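Side-chain contacts in intracellular exo-alpha-(1->5)-L-arabinofuranosidase (Bifidobacterium longum, PDB 2Y2W), which hydrolyses terminal alpha-(1->5)-linked L-arabinofuranosyl bonds in arabinans, acting inside the cell as a family 51 glycoside hydrolase in the breakdown of plant cell-wall polysaccharides: residues S256-M260 / P261-T265; G264-E267 / K268-T272; E308-T311 / K312-T316. All coordinates share one frame; numbering follows the deposited sequence.

Contact 1: residues S256-M260 / P261-T265; sequences SGAYM and PTFGT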
loop_
_atom_site.group_PDB
_atom_site.type_symbol
_atom_site.label_atom_id
_atom_site.label_comp_id
_atom_site.label_asym_id
_atom_site.label_seq_id
_atom_site.Cartn_x
_atom_site.Cartn_y
_atom_site.Cartn_z
ATOM N N SER D 256 -7.985 -7.592 19.859
ATOM C CA SER D 256 -7.539 -6.676 20.904
ATOM C C SER D 256 -8.324 -6.883 22.196
ATOM O O SER D 256 -8.031 -6.257 23.218
ATOM C CB SER D 256 -7.667 -5.231 20.429
ATOM O OG SER D 256 -6.836 -5.000 19.305
ATOM N N GLY D 257 -9.314 -7.771 22.135
ATOM C CA GLY D 257 -10.178 -8.084 23.269
ATOM C C GLY D 257 -11.317 -9.002 22.867
ATOM O O GLY D 257 -11.615 -9.153 21.679
ATOM N N ALA D 258 -11.952 -9.613 23.865
ATOM C CA ALA D 258 -13.073 -10.528 23.643
ATOM C C ALA D 258 -14.335 -9.787 23.207
ATOM O O ALA D 258 -15.219 -10.368 22.572
ATOM C CB ALA D 258 -13.342 -11.343 24.897
ATOM N N TYR D 259 -14.404 -8.503 23.552
ATOM C CA TYR D 259 -15.545 -7.646 23.224
ATOM C C TYR D 259 -15.635 -7.319 21.733
ATOM O O TYR D 259 -16.713 -6.989 21.229
ATOM C CB TYR D 259 -15.490 -6.347 24.041
ATOM C CG TYR D 259 -14.188 -5.579 23.914
ATOM C CD1 TYR D 259 -13.977 -4.686 22.861
ATOM C CD2 TYR D 259 -13.167 -5.741 24.853
ATOM C CE1 TYR D 259 -12.782 -3.983 22.742
ATOM C CE2 TYR D 259 -11.968 -5.040 24.745
ATOM C CZ TYR D 259 -11.785 -4.163 23.689
ATOM O OH TYR D 259 -10.603 -3.465 23.577
ATOM N N MET D 260 -14.497 -7.414 21.044
ATOM C CA MET D 260 -14.369 -7.041 19.632
ATOM C C MET D 260 -15.439 -7.676 18.740
ATOM O O MET D 260 -15.717 -8.871 18.864
ATOM C CB MET D 260 -12.971 -7.393 19.106
ATOM C CG MET D 260 -11.854 -6.460 19.581
ATOM S SD MET D 260 -12.074 -4.727 19.099
ATOM C CE MET D 260 -11.935 -4.810 17.313
ATOM N N PRO D 261 -16.047 -6.874 17.842
ATOM C CA PRO D 261 -17.077 -7.387 16.933
ATOM C C PRO D 261 -16.514 -8.389 15.925
ATOM O O PRO D 261 -17.266 -9.184 15.354
ATOM C CB PRO D 261 -17.573 -6.126 16.212
ATOM C CG PRO D 261 -16.455 -5.150 16.331
ATOM C CD PRO D 261 -15.816 -5.429 17.654
ATOM N N THR D 262 -15.199 -8.345 15.728
ATOM C CA THR D 262 -14.505 -9.225 14.791
ATOM C C THR D 262 -13.862 -10.441 15.489
ATOM O O THR D 262 -13.117 -11.204 14.867
ATOM C CB THR D 262 -13.458 -8.431 13.961
ATOM O OG1 THR D 262 -12.935 -9.259 12.915
ATOM C CG2 THR D 262 -12.312 -7.916 14.843
ATOM N N PHE D 263 -14.175 -10.619 16.773
ATOM C CA PHE D 263 -13.626 -11.712 17.585
ATOM C C PHE D 263 -13.922 -13.086 16.989
ATOM O O PHE D 263 -15.044 -13.357 16.553
ATOM C CB PHE D 263 -14.157 -11.630 19.020
ATOM C CG PHE D 263 -13.500 -12.592 19.975
ATOM C CD1 PHE D 263 -12.137 -12.503 20.250
ATOM C CD2 PHE D 263 -14.250 -13.572 20.619
ATOM C CE1 PHE D 263 -11.527 -13.388 21.138
ATOM C CE2 PHE D 263 -13.652 -14.459 21.513
ATOM C CZ PHE D 263 -12.287 -14.366 21.772
ATOM N N GLY D 264 -12.901 -13.939 16.966
ATOM C CA GLY D 264 -13.018 -15.276 16.391
ATOM C C GLY D 264 -12.829 -15.287 14.884
ATOM O O GLY D 264 -11.942 -15.969 14.371
ATOM N N THR D 265 -13.665 -14.526 14.180
ATOM C CA THR D 265 -13.639 -14.470 12.713
ATOM C C THR D 265 -12.388 -13.777 12.162
ATOM O O THR D 265 -11.947 -14.075 11.048
ATOM C CB THR D 265 -14.902 -13.788 12.142
ATOM O OG1 THR D 265 -15.134 -12.552 12.828
ATOM C CG2 THR D 265 -16.121 -14.689 12.311
#
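Met260 and Phe263 are the first and last residues of a type I beta turn, set in the loop that leads from strand 249-252 of the (beta/alpha)8 barrel to helix 265-274. Phe263 N closes the turn with a hydrogen bond of 3.1 Å to Met260 O. Pro261 suits the second position, since its ring holds phi near the value the turn needs and its nitrogen has no hydrogen to place.

Phe263 sends CG to the side away from its own nitrogen (chi1 -172°), which folds the ring back over the preceding backbone. Ala258 CA then lies 4.0 Å from the ring centroid, over one face, in a CH-pi contact. Gly257 O comes up obliquely, 3.7 Å from Phe263 CD1. Phe313 of helix 307-327 also meets this ring, edge-to-face.

Tyr259 likewise folds its ring back (chi1 54°), here against Gly257, whose C lies over one face toward the rim. Glycine fits because a CB there would run into Tyr259 CE2. The side chain of Tyr259 lies about 6 Å from that of Glu215, the probable catalytic proton donor/acceptor, at the nearest atoms.

The flexible methionine chain of Met260 curls alongside the turn, putting CE 3.9 Å from Pro261 CD and 4.0 Å from Thr262 CG2.

Contact 2: residues G264-E267 / K268-T272; sequences GTWE and KTVLT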
loop_
_atom_site.group_PDB
_atom_site.type_symbol
_atom_site.label_atom_id
_atom_site.label_comp_id
_atom_site.label_asym_id
_atom_site.label_seq_id
_atom_site.Cartn_x
_atom_site.Cartn_y
_atom_site.Cartn_z
ATOM N N GLY D 264 -12.901 -13.939 16.966
ATOM C CA GLY D 264 -13.018 -15.276 16.391
ATOM C C GLY D 264 -12.829 -15.287 14.884
ATOM O O GLY D 264 -11.942 -15.969 14.371
ATOM N N THR D 265 -13.665 -14.526 14.180
ATOM C CA THR D 265 -13.639 -14.470 12.713
ATOM C C THR D 265 -12.388 -13.777 12.162
ATOM O O THR D 265 -11.947 -14.075 11.048
ATOM C CB THR D 265 -14.902 -13.788 12.142
ATOM O OG1 THR D 265 -15.134 -12.552 12.828
ATOM C CG2 THR D 265 -16.121 -14.689 12.311
ATOM N N TRP D 266 -11.822 -12.860 12.944
ATOM C CA TRP D 266 -10.551 -12.232 12.602
ATOM C C TRP D 266 -9.463 -13.294 12.534
ATOM O O TRP D 266 -8.799 -13.444 11.510
ATOM C CB TRP D 266 -10.178 -11.163 13.635
ATOM C CG TRP D 266 -8.815 -10.566 13.428
ATOM C CD1 TRP D 266 -7.620 -11.069 13.863
ATOM C CD2 TRP D 266 -8.510 -9.349 12.736
ATOM N NE1 TRP D 266 -6.590 -10.243 13.483
ATOM C CE2 TRP D 266 -7.107 -9.179 12.791
ATOM C CE3 TRP D 266 -9.284 -8.386 12.075
ATOM C CZ2 TRP D 266 -6.463 -8.084 12.208
ATOM C CZ3 TRP D 266 -8.642 -7.296 11.497
ATOM C CH2 TRP D 266 -7.246 -7.155 11.569
ATOM N N GLU D 267 -9.305 -14.028 13.634
ATOM C CA GLU D 267 -8.304 -15.084 13.752
ATOM C C GLU D 267 -8.456 -16.143 12.664
ATOM O O GLU D 267 -7.473 -16.545 12.048
ATOM C CB GLU D 267 -8.373 -15.736 15.136
ATOM C CG GLU D 267 -7.845 -14.869 16.282
ATOM C CD GLU D 267 -8.856 -13.858 16.805
ATOM O OE1 GLU D 267 -9.989 -13.780 16.280
ATOM O OE2 GLU D 267 -8.512 -13.133 17.758
ATOM N N LYS D 268 -9.690 -16.574 12.419
ATOM C CA LYS D 268 -9.958 -17.595 11.411
ATOM C C LYS D 268 -9.465 -17.170 10.030
ATOM O O LYS D 268 -8.715 -17.903 9.389
ATOM C CB LYS D 268 -11.446 -17.939 11.366
ATOM C CG LYS D 268 -11.746 -19.302 10.756
ATOM C CD LYS D 268 -13.130 -19.819 11.143
ATOM C CE LYS D 268 -13.209 -20.226 12.618
ATOM N NZ LYS D 268 -13.499 -19.076 13.526
ATOM N N THR D 269 -9.874 -15.981 9.593
ATOM C CA THR D 269 -9.507 -15.461 8.276
ATOM C C THR D 269 -7.996 -15.246 8.152
ATOM O O THR D 269 -7.378 -15.685 7.178
ATOM C CB THR D 269 -10.253 -14.146 7.962
ATOM O OG1 THR D 269 -11.654 -14.321 8.199
ATOM C CG2 THR D 269 -10.042 -13.730 6.509
ATOM N N VAL D 270 -7.415 -14.585 9.151
ATOM C CA VAL D 270 -5.992 -14.242 9.150
ATOM C C VAL D 270 -5.100 -15.485 9.197
ATOM O O VAL D 270 -4.193 -15.633 8.373
ATOM C CB VAL D 270 -5.652 -13.247 10.300
ATOM C CG1 VAL D 270 -4.144 -13.170 10.560
ATOM C CG2 VAL D 270 -6.215 -11.868 9.984
ATOM N N LEU D 271 -5.375 -16.381 10.142
ATOM C CA LEU D 271 -4.553 -17.578 10.323
ATOM C C LEU D 271 -4.688 -18.586 9.180
ATOM O O LEU D 271 -3.716 -19.244 8.835
ATOM C CB LEU D 271 -4.821 -18.246 11.680
ATOM C CG LEU D 271 -4.542 -17.431 12.953
ATOM C CD1 LEU D 271 -4.967 -18.206 14.191
ATOM C CD2 LEU D 271 -3.080 -17.000 13.063
ATOM N N THR D 272 -5.877 -18.694 8.591
ATOM C CA THR D 272 -6.102 -19.614 7.469
ATOM C C THR D 272 -5.191 -19.296 6.281
ATOM O O THR D 272 -4.599 -20.201 5.691
ATOM C CB THR D 272 -7.592 -19.629 7.016
ATOM O OG1 THR D 272 -8.415 -20.083 8.097
ATOM C CG2 THR D 272 -7.802 -20.550 5.818
#
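The indole of Trp266 receives Val270 one helical turn on: Val270 CG2 sits over one face, 4.0 Å from the centroid of the five-membered ring. It is displaced toward the rim, near NE1 and CE2, so a methyl group rests on the pyrrole part in a CH-pi contact. The indole N-H is spent on Cys253 O, which helps to fix the rotation of the ring. A compact branched valine fits between this face and helix 227-244, where it touches Tyr230 and Val234.

The second flat group, the carboxylate of Glu267, folds back toward the helix start through a bend at chi2 (82°). Its OE1 takes a weak hydrogen bond of 3.0 Å from Gly264 N, while OE2 is held by Ser255 OG. Gly264 is the N-cap, and its positive phi favours glycine; with no side chain of its own, it makes only the half of a capping box that its N-H allows. The helix start would probably favour a charged carboxylate here.

Thr265 O is gripped twice. Thr269 OG1 reaches it at 2.9 Å, nearly along the C=O axis, and Thr269 N at 3.2 Å from above the carbonyl plane. A valine in place of Thr269 would probably leave Thr265 O without its hydroxyl partner, relying on the backbone N-H. Lys268 O is likewise shared by Thr272 OG1 (2.6 Å) and Thr272 N, which approach from opposite faces of its plane.

Together these contacts form the first turns of an alpha-helix, with a glycine N-cap, in a beta-alpha-beta unit of the (beta/alpha)8 barrel, linking strands 249-252 and 280-287.

Contact 3: residues E308-T311 / K312-T316; sequences EDMT and KFIAT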
loop_
_atom_site.group_PDB
_atom_site.type_symbol
_atom_site.label_atom_id
_atom_site.label_comp_id
_atom_site.label_asym_id
_atom_site.label_seq_id
_atom_site.Cartn_x
_atom_site.Cartn_y
_atom_site.Cartn_z
ATOM N N GLU D 308 -12.649 -16.109 33.922
ATOM C CA GLU D 308 -13.672 -16.789 33.123
ATOM C C GLU D 308 -13.761 -16.243 31.698
ATOM O O GLU D 308 -14.036 -16.989 30.756
ATOM C CB GLU D 308 -15.038 -16.689 33.807
ATOM C CG GLU D 308 -15.097 -17.328 35.193
ATOM C CD GLU D 308 -14.933 -18.839 35.159
ATOM O OE1 GLU D 308 -15.667 -19.507 34.397
ATOM O OE2 GLU D 308 -14.071 -19.356 35.902
ATOM N N ASP D 309 -13.536 -14.938 31.554
ATOM C CA ASP D 309 -13.441 -14.296 30.248
ATOM C C ASP D 309 -12.226 -14.840 29.492
ATOM O O ASP D 309 -12.331 -15.196 28.318
ATOM C CB ASP D 309 -13.360 -12.773 30.409
ATOM C CG ASP D 309 -13.375 -12.034 29.078
ATOM O OD1 ASP D 309 -12.297 -11.879 28.462
ATOM O OD2 ASP D 309 -14.468 -11.606 28.645
ATOM N N MET D 310 -11.089 -14.920 30.184
ATOM C CA MET D 310 -9.844 -15.438 29.612
ATOM C C MET D 310 -9.957 -16.911 29.197
ATOM O O MET D 310 -9.406 -17.309 28.172
ATOM C CB MET D 310 -8.679 -15.233 30.590
ATOM C CG MET D 310 -7.314 -15.625 30.035
ATOM S SD MET D 310 -5.970 -15.480 31.228
ATOM C CE MET D 310 -5.466 -13.781 30.976
ATOM N N THR D 311 -10.668 -17.709 29.993
ATOM C CA THR D 311 -10.900 -19.123 29.678
ATOM C C THR D 311 -11.653 -19.278 28.350
ATOM O O THR D 311 -11.225 -20.035 27.475
ATOM C CB THR D 311 -11.643 -19.853 30.832
ATOM O OG1 THR D 311 -10.885 -19.730 32.043
ATOM C CG2 THR D 311 -11.835 -21.332 30.518
ATOM N N LYS D 312 -12.759 -18.550 28.207
ATOM C CA LYS D 312 -13.502 -18.495 26.947
ATOM C C LYS D 312 -12.650 -17.936 25.809
ATOM O O LYS D 312 -12.671 -18.468 24.696
ATOM C CB LYS D 312 -14.784 -17.673 27.104
ATOM C CG LYS D 312 -16.031 -18.516 27.286
ATOM C CD LYS D 312 -17.273 -17.651 27.470
ATOM C CE LYS D 312 -18.549 -18.396 27.061
ATOM N NZ LYS D 312 -18.752 -19.680 27.804
ATOM N N PHE D 313 -11.907 -16.867 26.103
ATOM C CA PHE D 313 -10.965 -16.253 25.164
ATOM C C PHE D 313 -10.015 -17.308 24.586
ATOM O O PHE D 313 -9.882 -17.434 23.366
ATOM C CB PHE D 313 -10.159 -15.160 25.883
ATOM C CG PHE D 313 -9.668 -14.052 24.986
ATOM C CD1 PHE D 313 -9.012 -14.323 23.786
ATOM C CD2 PHE D 313 -9.848 -12.725 25.360
ATOM C CE1 PHE D 313 -8.556 -13.292 22.971
ATOM C CE2 PHE D 313 -9.396 -11.687 24.551
ATOM C CZ PHE D 313 -8.748 -11.970 23.354
ATOM N N ILE D 314 -9.371 -18.065 25.476
ATOM C CA ILE D 314 -8.442 -19.129 25.095
ATOM C C ILE D 314 -9.133 -20.195 24.243
ATOM O O ILE D 314 -8.605 -20.598 23.206
ATOM C CB ILE D 314 -7.756 -19.760 26.343
ATOM C CG1 ILE D 314 -6.740 -18.779 26.939
ATOM C CG2 ILE D 314 -7.064 -21.080 25.989
ATOM C CD1 ILE D 314 -6.447 -18.984 28.416
ATOM N N ALA D 315 -10.318 -20.625 24.673
ATOM C CA ALA D 315 -11.081 -21.655 23.963
ATOM C C ALA D 315 -11.428 -21.243 22.532
ATOM O O ALA D 315 -11.254 -22.030 21.600
ATOM C CB ALA D 315 -12.347 -22.014 24.739
ATOM N N THR D 316 -11.896 -20.007 22.373
ATOM C CA THR D 316 -12.365 -19.494 21.085
ATOM C C THR D 316 -11.221 -19.265 20.096
ATOM O O THR D 316 -11.341 -19.598 18.912
ATOM C CB THR D 316 -13.174 -18.183 21.260
ATOM O OG1 THR D 316 -14.079 -18.320 22.359
ATOM C CG2 THR D 316 -13.966 -17.857 20.001
#
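Asp309 and Phe313 run alongside one another in the same direction on helix 307-327, with the carboxylate turned 70° from the plane of the ring. Asp309 OD1 comes up to the rim of the ring near its plane, 4.0 Å from Phe313 CD2. The aspartate reaches it because CG is swung opposite its backbone nitrogen (chi1 -175°), which carries the carboxylate along the helix toward the next turn. Tyr287 OH holds the same OD1 by a hydrogen bond. A large flat ring suits position 313, since it meets Phe338 of strand 335-341 edge-to-face and also touches Cys283 of strand 280-287.

Met310 and Ile314 cross obliquely on a different side of the helix. The methionine touches with its CG methylene, 3.8 Å from Ile314 CD1, rather than with its sulfur. Both pack on Phe338, and Leu391 and Leu395 of helix 382-397 also take up Met310: apolar chains belong on this buried side.

The backbone beneath is regular, with Phe313 N to Asp309 O and Ile314 N to Met310 O each 2.8 Å. Thr316 OG1 turns back to Lys312 O at 2.7 Å, and Thr316 N binds that oxygen too, at 2.9 Å. Glu308 OE2 forms a salt bridge with Arg486, which follows strand 478-485 of the mixed beta sheet.

Because the C-H bonds of an aromatic rim carry slight positive charge, the negative oxygen of Asp309 is probably favoured there, with the tyrosine hydroxyl supplying its real hydrogen bond.

Overall arrangement
The three contacts come in order along the chain, all within the barrel. Contacts 1 and 2 share Gly264 and Thr265: the loop after strand 249-252 runs straight into helix 265-274, and their centres are 10 Å apart. Contact 3 comes later, beyond strand 280-287, near the start of helix 307-327. Contact 1 touches both of the others, its centre about 12 Å from that of contact 3, whereas contacts 2 and 3 stay about 5 Å apart at their nearest atoms. The loop thus leads into one barrel helix and packs against another, helix 307-327, and it brings contact 1 close to the probable catalytic and arabinose-binding residues, with the two helical contacts somewhat farther from them.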